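Local atomic coordinates of peptidoglycan-recognition protein (PDB entry 5XZ3), a protein that probably binds bacterial peptidoglycan as a recognition protein of honeybee innate immunity, on a fold shared with N-acetylmuramoyl-L-alanine amidases. Residues A[126-131]-A[164-169]; A[74-77]-A[81-84]; A[145-150]-A[155-160]. All coordinates share one frame; numbering follows the deposited sequence.

How the contacts relate
Along the chain the hairpin of contact 2 closes first; contact 1 then opens on helix 118-133, and contact 3 forms and closes before residues 164-169 return to that helix. The centre of contact 1 lies about 15 Å from each of the others, and contacts 2 and 3 are about 18 Å apart, centre to centre. Strands 74-76 and 82-84 end the mixed sheet on one side, strand 141-145, which leads into contact 3, on the other. Contact 1 touches both neighbours: Leu127 packs on Phe74 and Ile82, and Trp169 probably hydrogen-bonds Gln148. Helix, sheet and C-terminal loops are thus tied into one domain of the amidase family.

Contact 1 of 3, residues A[126-131]-A[164-169]; sequences KLILCG and QNWPEW
Ile128 reaches from helix 118-133 toward the indole of Trp166, and its longer branch does the touching. Starting from CB, the side chain forks: on the short branch, Ile128 CG2 reaches to 4.4 Å from Glu168 CG. CG1 lies beside the backbone N (chi1 -71°), and the nearly extended second torsion, 159°, carries CD1 outward to the six-membered ring. There Ile128 CD1 comes within 3.6 Å of Trp166 CZ3, and Trp166 CE3 follows at 4.0 Å. The methyl meets the ring obliquely, a purely apolar contact suited to a branched side chain that must fill a buried position.

Residues 164-169 follow the last helix of this amidase-like fold and lie back against helix 118-133, so the contact joins the loop after the last helix to that helix. Val143 of strand 141-145 touches Ile128, Trp166 and Glu168 alike, and His125 meets the indole with its own ring.

The loop bends in a type I turn from Trp166 to Trp169, with Pro167 in its second position, where its ring-restricted phi fits well. Its backbone bond, Trp169 N to Trp166 O, measures 3.0 Å. Glu168, its chain bent at chi2, brings its carboxylate alongside the helix; Glu168 OE2 is 3.5 Å from Leu129 CD2, the two side chains crossing at about a right angle.

Contact 2 of 3, residues A[74-77]-A[81-84]; sequences FLIG and NIYE
A beta hairpin, strands 74-76 and 82-84, forms one border of the central mixed sheet, and its two arms are joined by three straight backbone hydrogen bonds. Leu75 and Tyr83 make the hydrogen-bonded pair: Leu75 N to Tyr83 O and Tyr83 N to Leu75 O are both 2.8 Å. Nearer the turn, Gly77 N gives a 3.1 Å bond to Asn81 O. Phe74 with Glu84 and Ile76 with Ile82 are non-hydrogen-bonded pairs, where alpha carbons face carbonyls instead; Phe74 CA lies 3.3 Å from Tyr83 O.

Phe74, Ile76 and Ile82 share one face of the sheet, turned to helix 118-133, and their large apolar side chains suit this buried layer. Ile76 and Ile82 run side by side in the same direction, with Ile76 CD1 3.8 Å from Ile82 CG1. The other branch, Ile82 CG2, is anti to the backbone N and meets Phe74 CD1 at 4.0 Å, an oblique approach to the ring. Trp88 meets the same phenyl group edge-to-face. Glu84, partly exposed on this face, has OE1 hydrogen-bonded by Arg13 N.

On the reverse face Leu75 and Tyr83 pack toward helix 47-64. Tyr83 CG lies beside its backbone N (chi1 -63°), the ring turned so that Leu75 O lies in plane at its edge; CE1 passes close to Gly77, where the lack of a side chain suits the tight fit. Asp79 takes hydrogen bonds from Tyr83 OH and Asn81 ND2, tying both side chains to the turn.

Helices packed on both faces of a mixed sheet are typical of the amidase-like fold of peptidoglycan-recognition proteins.

Contact 3 of 3, residues A[145-150]-A[155-160]; sequences GGKQVI and PGFELY
Tyr160 receives Lys147 over one face of its ring: Lys147 CE stands 3.6 Å from the ring centroid and only 13° off the normal, a CH-pi contact. The ammonium lies farther off-centre, with Lys147 NZ 4.4 Å from the Tyr160 centroid, and makes a cation-pi interaction. A long, flexible lysine suits this place because its CE lies over the ring while NZ sits toward the CD2-CE2 side. Its chain leaves with CG between the backbone N and the carbonyl carbon (chi1 65°), then bends at chi3 to cross the tyrosine at about a right angle.

Gln148 meets the same ring at its edge. Its CD is 3.1 Å from Tyr160 OH, with the amide plane turned 79° from the ring; the angles are poor for a hydrogen bond. The amide is held by others: Gly145 N donates to Gln148 OE1 at 2.8 Å, and Trp169 NE1 probably also bonds this oxygen, while Gln148 NE2 gives to Val170 O.

Gly145, without a side chain, faces both the Tyr160 and Pro155 rings, its CA 3.9 Å from Pro155 CD. Pro155 follows a cis peptide bond, and Gly156, at the N-cap of helix 157-163, has a positive phi that favours glycine. Tyr160 N bonds Gly156 O, completing the first turn.

This is a loop-to-helix junction after the edge strand 141-145, joining that strand to the C-terminal helix of the amidase-like fold.

Contact 1 of 3, residues A[126-131]-A[164-169]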
# COMPACT_ATOMS: atom_id res chain seq x y z
N LYS A 126 9.03 -5.80 3.81
CA LYS A 126 9.32 -5.45 5.20
C LYS A 126 8.07 -4.91 5.90
O LYS A 126 7.85 -5.20 7.08
CB LYS A 126 10.47 -4.43 5.32
CG LYS A 126 11.86 -5.03 5.14
CD LYS A 126 12.92 -3.93 5.29
CE LYS A 126 14.12 -4.14 4.36
NZ LYS A 126 15.17 -3.09 4.57
N LEU A 127 7.24 -4.16 5.16
CA LEU A 127 6.03 -3.62 5.73
C LEU A 127 5.08 -4.74 6.16
O LEU A 127 4.44 -4.65 7.21
CB LEU A 127 5.35 -2.69 4.73
CG LEU A 127 4.08 -1.97 5.19
CD1 LEU A 127 4.31 -1.02 6.35
CD2 LEU A 127 3.48 -1.23 3.99
N ILE A 128 5.00 -5.79 5.34
CA ILE A 128 4.16 -6.94 5.62
C ILE A 128 4.64 -7.64 6.90
O ILE A 128 3.84 -7.90 7.82
CB ILE A 128 4.06 -7.89 4.39
CG1 ILE A 128 3.21 -7.21 3.30
CG2 ILE A 128 3.43 -9.23 4.79
CD1 ILE A 128 3.42 -7.76 1.90
N LEU A 129 5.94 -7.90 6.97
CA LEU A 129 6.54 -8.49 8.18
C LEU A 129 6.31 -7.65 9.44
O LEU A 129 5.97 -8.20 10.48
CB LEU A 129 8.03 -8.79 7.96
CG LEU A 129 8.39 -9.84 6.87
CD1 LEU A 129 9.90 -9.96 6.74
CD2 LEU A 129 7.78 -11.22 7.12
N CYS A 130 6.48 -6.33 9.33
CA CYS A 130 6.16 -5.40 10.43
C CYS A 130 4.73 -5.55 10.94
O CYS A 130 4.51 -5.64 12.15
CB CYS A 130 6.39 -3.96 10.01
SG CYS A 130 5.82 -2.78 11.25
N GLY A 131 3.77 -5.56 10.01
CA GLY A 131 2.35 -5.77 10.36
C GLY A 131 2.09 -7.08 11.08
O GLY A 131 1.33 -7.12 12.05
N GLN A 164 4.71 -12.71 -6.51
CA GLN A 164 4.54 -14.17 -6.48
C GLN A 164 5.73 -14.93 -5.87
O GLN A 164 5.58 -16.09 -5.47
CB GLN A 164 4.23 -14.73 -7.87
CG GLN A 164 2.84 -14.39 -8.35
CD GLN A 164 2.56 -14.96 -9.71
OE1 GLN A 164 2.94 -14.38 -10.73
NE2 GLN A 164 1.92 -16.12 -9.74
N ASN A 165 6.89 -14.29 -5.79
CA ASN A 165 8.05 -14.87 -5.09
C ASN A 165 7.92 -14.83 -3.57
O ASN A 165 8.63 -15.55 -2.85
CB ASN A 165 9.35 -14.19 -5.53
CG ASN A 165 9.66 -14.41 -7.01
OD1 ASN A 165 9.35 -15.46 -7.58
ND2 ASN A 165 10.30 -13.41 -7.63
N TRP A 166 7.00 -14.01 -3.07
CA TRP A 166 6.85 -13.85 -1.64
C TRP A 166 6.14 -15.04 -1.04
O TRP A 166 5.10 -15.46 -1.55
CB TRP A 166 6.05 -12.62 -1.32
CG TRP A 166 6.70 -11.31 -1.59
CD1 TRP A 166 8.03 -11.05 -1.82
CD2 TRP A 166 6.04 -10.05 -1.57
NE1 TRP A 166 8.22 -9.68 -1.99
CE2 TRP A 166 7.01 -9.06 -1.84
CE3 TRP A 166 4.70 -9.67 -1.39
CZ2 TRP A 166 6.68 -7.69 -1.91
CZ3 TRP A 166 4.37 -8.32 -1.48
CH2 TRP A 166 5.36 -7.34 -1.74
N PRO A 167 6.67 -15.57 0.09
CA PRO A 167 6.03 -16.74 0.72
C PRO A 167 4.60 -16.47 1.21
O PRO A 167 3.82 -17.42 1.35
CB PRO A 167 6.95 -17.05 1.90
CG PRO A 167 8.26 -16.43 1.54
CD PRO A 167 7.91 -15.18 0.79
N GLU A 168 4.26 -15.21 1.46
CA GLU A 168 2.93 -14.83 1.96
C GLU A 168 1.92 -14.69 0.80
O GLU A 168 0.71 -14.62 1.05
CB GLU A 168 2.96 -13.53 2.80
CG GLU A 168 3.84 -13.54 4.05
CD GLU A 168 5.32 -13.29 3.78
OE1 GLU A 168 5.71 -13.11 2.61
OE2 GLU A 168 6.12 -13.26 4.75
N TRP A 169 2.41 -14.67 -0.44
CA TRP A 169 1.51 -14.60 -1.61
C TRP A 169 0.69 -15.89 -1.73
O TRP A 169 1.24 -16.98 -1.53
CB TRP A 169 2.28 -14.30 -2.91
CG TRP A 169 1.37 -14.34 -4.10
CD1 TRP A 169 0.51 -13.36 -4.49
CD2 TRP A 169 1.19 -15.42 -5.02
NE1 TRP A 169 -0.20 -13.76 -5.60
CE2 TRP A 169 0.19 -15.03 -5.94
CE3 TRP A 169 1.76 -16.70 -5.14
CZ2 TRP A 169 -0.22 -15.85 -7.00
CZ3 TRP A 169 1.34 -17.53 -6.21
CH2 TRP A 169 0.35 -17.09 -7.11

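Contact 2 of 3, residues A[74-77]-A[81-84]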
# COMPACT_ATOMS: atom_id res chain seq x y z
N PHE A 74 -0.92 2.18 2.47
CA PHE A 74 0.49 2.58 2.38
C PHE A 74 0.91 2.72 0.93
O PHE A 74 0.38 2.04 0.04
CB PHE A 74 1.38 1.56 3.07
CG PHE A 74 1.13 1.44 4.54
CD1 PHE A 74 1.73 2.34 5.44
CD2 PHE A 74 0.26 0.47 5.04
CE1 PHE A 74 1.49 2.25 6.82
CE2 PHE A 74 0.01 0.38 6.41
CZ PHE A 74 0.64 1.26 7.30
N LEU A 75 1.90 3.58 0.69
CA LEU A 75 2.43 3.77 -0.67
C LEU A 75 3.94 3.53 -0.63
O LEU A 75 4.59 3.81 0.38
CB LEU A 75 2.08 5.15 -1.24
CG LEU A 75 0.57 5.41 -1.38
CD1 LEU A 75 0.08 6.16 -0.15
CD2 LEU A 75 0.27 6.21 -2.64
N ILE A 76 4.48 2.97 -1.71
CA ILE A 76 5.91 2.68 -1.81
C ILE A 76 6.45 3.59 -2.93
O ILE A 76 5.99 3.51 -4.06
CB ILE A 76 6.19 1.18 -2.14
CG1 ILE A 76 5.48 0.20 -1.18
CG2 ILE A 76 7.70 0.89 -2.25
CD1 ILE A 76 5.77 0.31 0.31
N GLY A 77 7.39 4.46 -2.59
CA GLY A 77 8.02 5.35 -3.58
C GLY A 77 9.24 4.69 -4.20
O GLY A 77 9.81 3.77 -3.62
N ASN A 81 11.13 4.33 0.01
CA ASN A 81 10.47 4.71 1.27
C ASN A 81 9.03 4.21 1.32
O ASN A 81 8.38 4.03 0.28
CB ASN A 81 10.52 6.23 1.48
CG ASN A 81 11.85 6.72 2.06
OD1 ASN A 81 12.36 6.18 3.04
ND2 ASN A 81 12.40 7.77 1.46
N ILE A 82 8.54 4.00 2.54
CA ILE A 82 7.14 3.64 2.80
C ILE A 82 6.43 4.89 3.32
O ILE A 82 6.89 5.51 4.28
CB ILE A 82 7.02 2.51 3.84
CG1 ILE A 82 7.76 1.25 3.39
CG2 ILE A 82 5.55 2.22 4.17
CD1 ILE A 82 8.31 0.45 4.57
N TYR A 83 5.31 5.24 2.69
CA TYR A 83 4.49 6.39 3.08
C TYR A 83 3.15 5.92 3.62
O TYR A 83 2.46 5.13 2.97
CB TYR A 83 4.27 7.33 1.90
CG TYR A 83 5.56 7.94 1.40
CD1 TYR A 83 6.39 7.23 0.52
CD2 TYR A 83 5.97 9.20 1.85
CE1 TYR A 83 7.60 7.77 0.08
CE2 TYR A 83 7.17 9.75 1.42
CZ TYR A 83 7.98 9.03 0.55
OH TYR A 83 9.17 9.57 0.14
N GLU A 84 2.78 6.44 4.78
CA GLU A 84 1.48 6.18 5.37
C GLU A 84 0.40 6.94 4.59
O GLU A 84 0.48 8.17 4.46
CB GLU A 84 1.48 6.59 6.85
CG GLU A 84 0.19 6.23 7.60
CD GLU A 84 0.09 6.81 9.00
OE1 GLU A 84 0.65 7.90 9.27
OE2 GLU A 84 -0.56 6.16 9.86

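Contact 3 of 3, residues A[145-150]-A[155-160]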
# COMPACT_ATOMS: atom_id res chain seq x y z
N GLY A 145 -2.57 -9.83 -5.34
CA GLY A 145 -2.59 -8.63 -6.18
C GLY A 145 -4.05 -8.25 -6.38
O GLY A 145 -4.91 -9.11 -6.32
N GLY A 146 -4.32 -6.97 -6.60
CA GLY A 146 -5.67 -6.49 -6.90
C GLY A 146 -6.38 -7.31 -7.97
O GLY A 146 -7.58 -7.61 -7.83
N LYS A 147 -5.64 -7.69 -9.01
CA LYS A 147 -6.19 -8.46 -10.13
C LYS A 147 -6.78 -9.82 -9.77
O LYS A 147 -7.55 -10.39 -10.53
CB LYS A 147 -5.18 -8.56 -11.27
CG LYS A 147 -3.92 -9.35 -10.94
CD LYS A 147 -3.09 -9.47 -12.20
CE LYS A 147 -2.72 -10.91 -12.42
NZ LYS A 147 -2.21 -11.10 -13.80
N GLN A 148 -6.39 -10.36 -8.61
CA GLN A 148 -6.93 -11.63 -8.11
C GLN A 148 -8.35 -11.52 -7.54
O GLN A 148 -9.02 -12.53 -7.38
CB GLN A 148 -5.99 -12.21 -7.02
CG GLN A 148 -4.62 -12.58 -7.58
CD GLN A 148 -3.70 -13.18 -6.54
OE1 GLN A 148 -2.85 -12.49 -6.00
NE2 GLN A 148 -3.87 -14.49 -6.25
N VAL A 149 -8.80 -10.30 -7.23
CA VAL A 149 -10.13 -10.10 -6.62
C VAL A 149 -11.07 -9.07 -7.28
O VAL A 149 -12.26 -9.12 -7.03
CB VAL A 149 -10.03 -9.82 -5.09
CG1 VAL A 149 -9.58 -11.08 -4.37
CG2 VAL A 149 -9.10 -8.67 -4.78
N ILE A 150 -10.53 -8.15 -8.09
CA ILE A 150 -11.37 -7.19 -8.84
C ILE A 150 -10.98 -7.14 -10.31
O ILE A 150 -9.92 -7.68 -10.69
CB ILE A 150 -11.37 -5.77 -8.22
CG1 ILE A 150 -9.95 -5.20 -8.16
CG2 ILE A 150 -12.04 -5.80 -6.84
CD1 ILE A 150 -9.88 -3.68 -8.01
N PRO A 155 -1.52 -5.16 -9.75
CA PRO A 155 -0.45 -4.18 -9.63
C PRO A 155 0.44 -4.12 -10.87
O PRO A 155 1.56 -3.62 -10.79
CB PRO A 155 0.32 -4.65 -8.39
CG PRO A 155 0.26 -6.15 -8.51
CD PRO A 155 -1.16 -6.41 -9.01
N GLY A 156 -0.07 -4.59 -12.00
CA GLY A 156 0.71 -4.69 -13.23
C GLY A 156 1.40 -6.04 -13.30
O GLY A 156 1.88 -6.57 -12.28
N PHE A 157 1.48 -6.59 -14.50
CA PHE A 157 1.96 -7.97 -14.71
C PHE A 157 3.38 -8.18 -14.19
O PHE A 157 3.67 -9.21 -13.58
CB PHE A 157 1.85 -8.32 -16.21
CG PHE A 157 2.20 -9.74 -16.54
CD1 PHE A 157 1.73 -10.81 -15.75
CD2 PHE A 157 2.97 -10.02 -17.65
CE1 PHE A 157 2.05 -12.12 -16.08
CE2 PHE A 157 3.30 -11.34 -17.99
CZ PHE A 157 2.84 -12.39 -17.20
N GLU A 158 4.27 -7.22 -14.45
CA GLU A 158 5.67 -7.39 -14.09
C GLU A 158 5.82 -7.43 -12.57
O GLU A 158 6.46 -8.34 -12.03
CB GLU A 158 6.58 -6.34 -14.75
CG GLU A 158 6.75 -6.52 -16.27
CD GLU A 158 7.19 -7.95 -16.63
OE1 GLU A 158 6.47 -8.59 -17.43
OE2 GLU A 158 8.21 -8.45 -16.06
N LEU A 159 5.21 -6.46 -11.89
CA LEU A 159 5.20 -6.42 -10.41
C LEU A 159 4.49 -7.62 -9.80
O LEU A 159 4.92 -8.15 -8.77
CB LEU A 159 4.60 -5.11 -9.89
CG LEU A 159 4.29 -5.01 -8.38
CD1 LEU A 159 5.53 -5.32 -7.54
CD2 LEU A 159 3.75 -3.63 -8.05
N TYR A 160 3.37 -8.01 -10.40
CA TYR A 160 2.66 -9.22 -9.98
C TYR A 160 3.54 -10.46 -9.91
O TYR A 160 3.53 -11.19 -8.90
CB TYR A 160 1.44 -9.46 -10.84
CG TYR A 160 0.57 -10.57 -10.35
CD1 TYR A 160 -0.19 -10.42 -9.19
CD2 TYR A 160 0.52 -11.80 -11.03
CE1 TYR A 160 -0.98 -11.45 -8.71
CE2 TYR A 160 -0.29 -12.85 -10.56
CZ TYR A 160 -1.04 -12.65 -9.40
OH TYR A 160 -1.86 -13.65 -8.95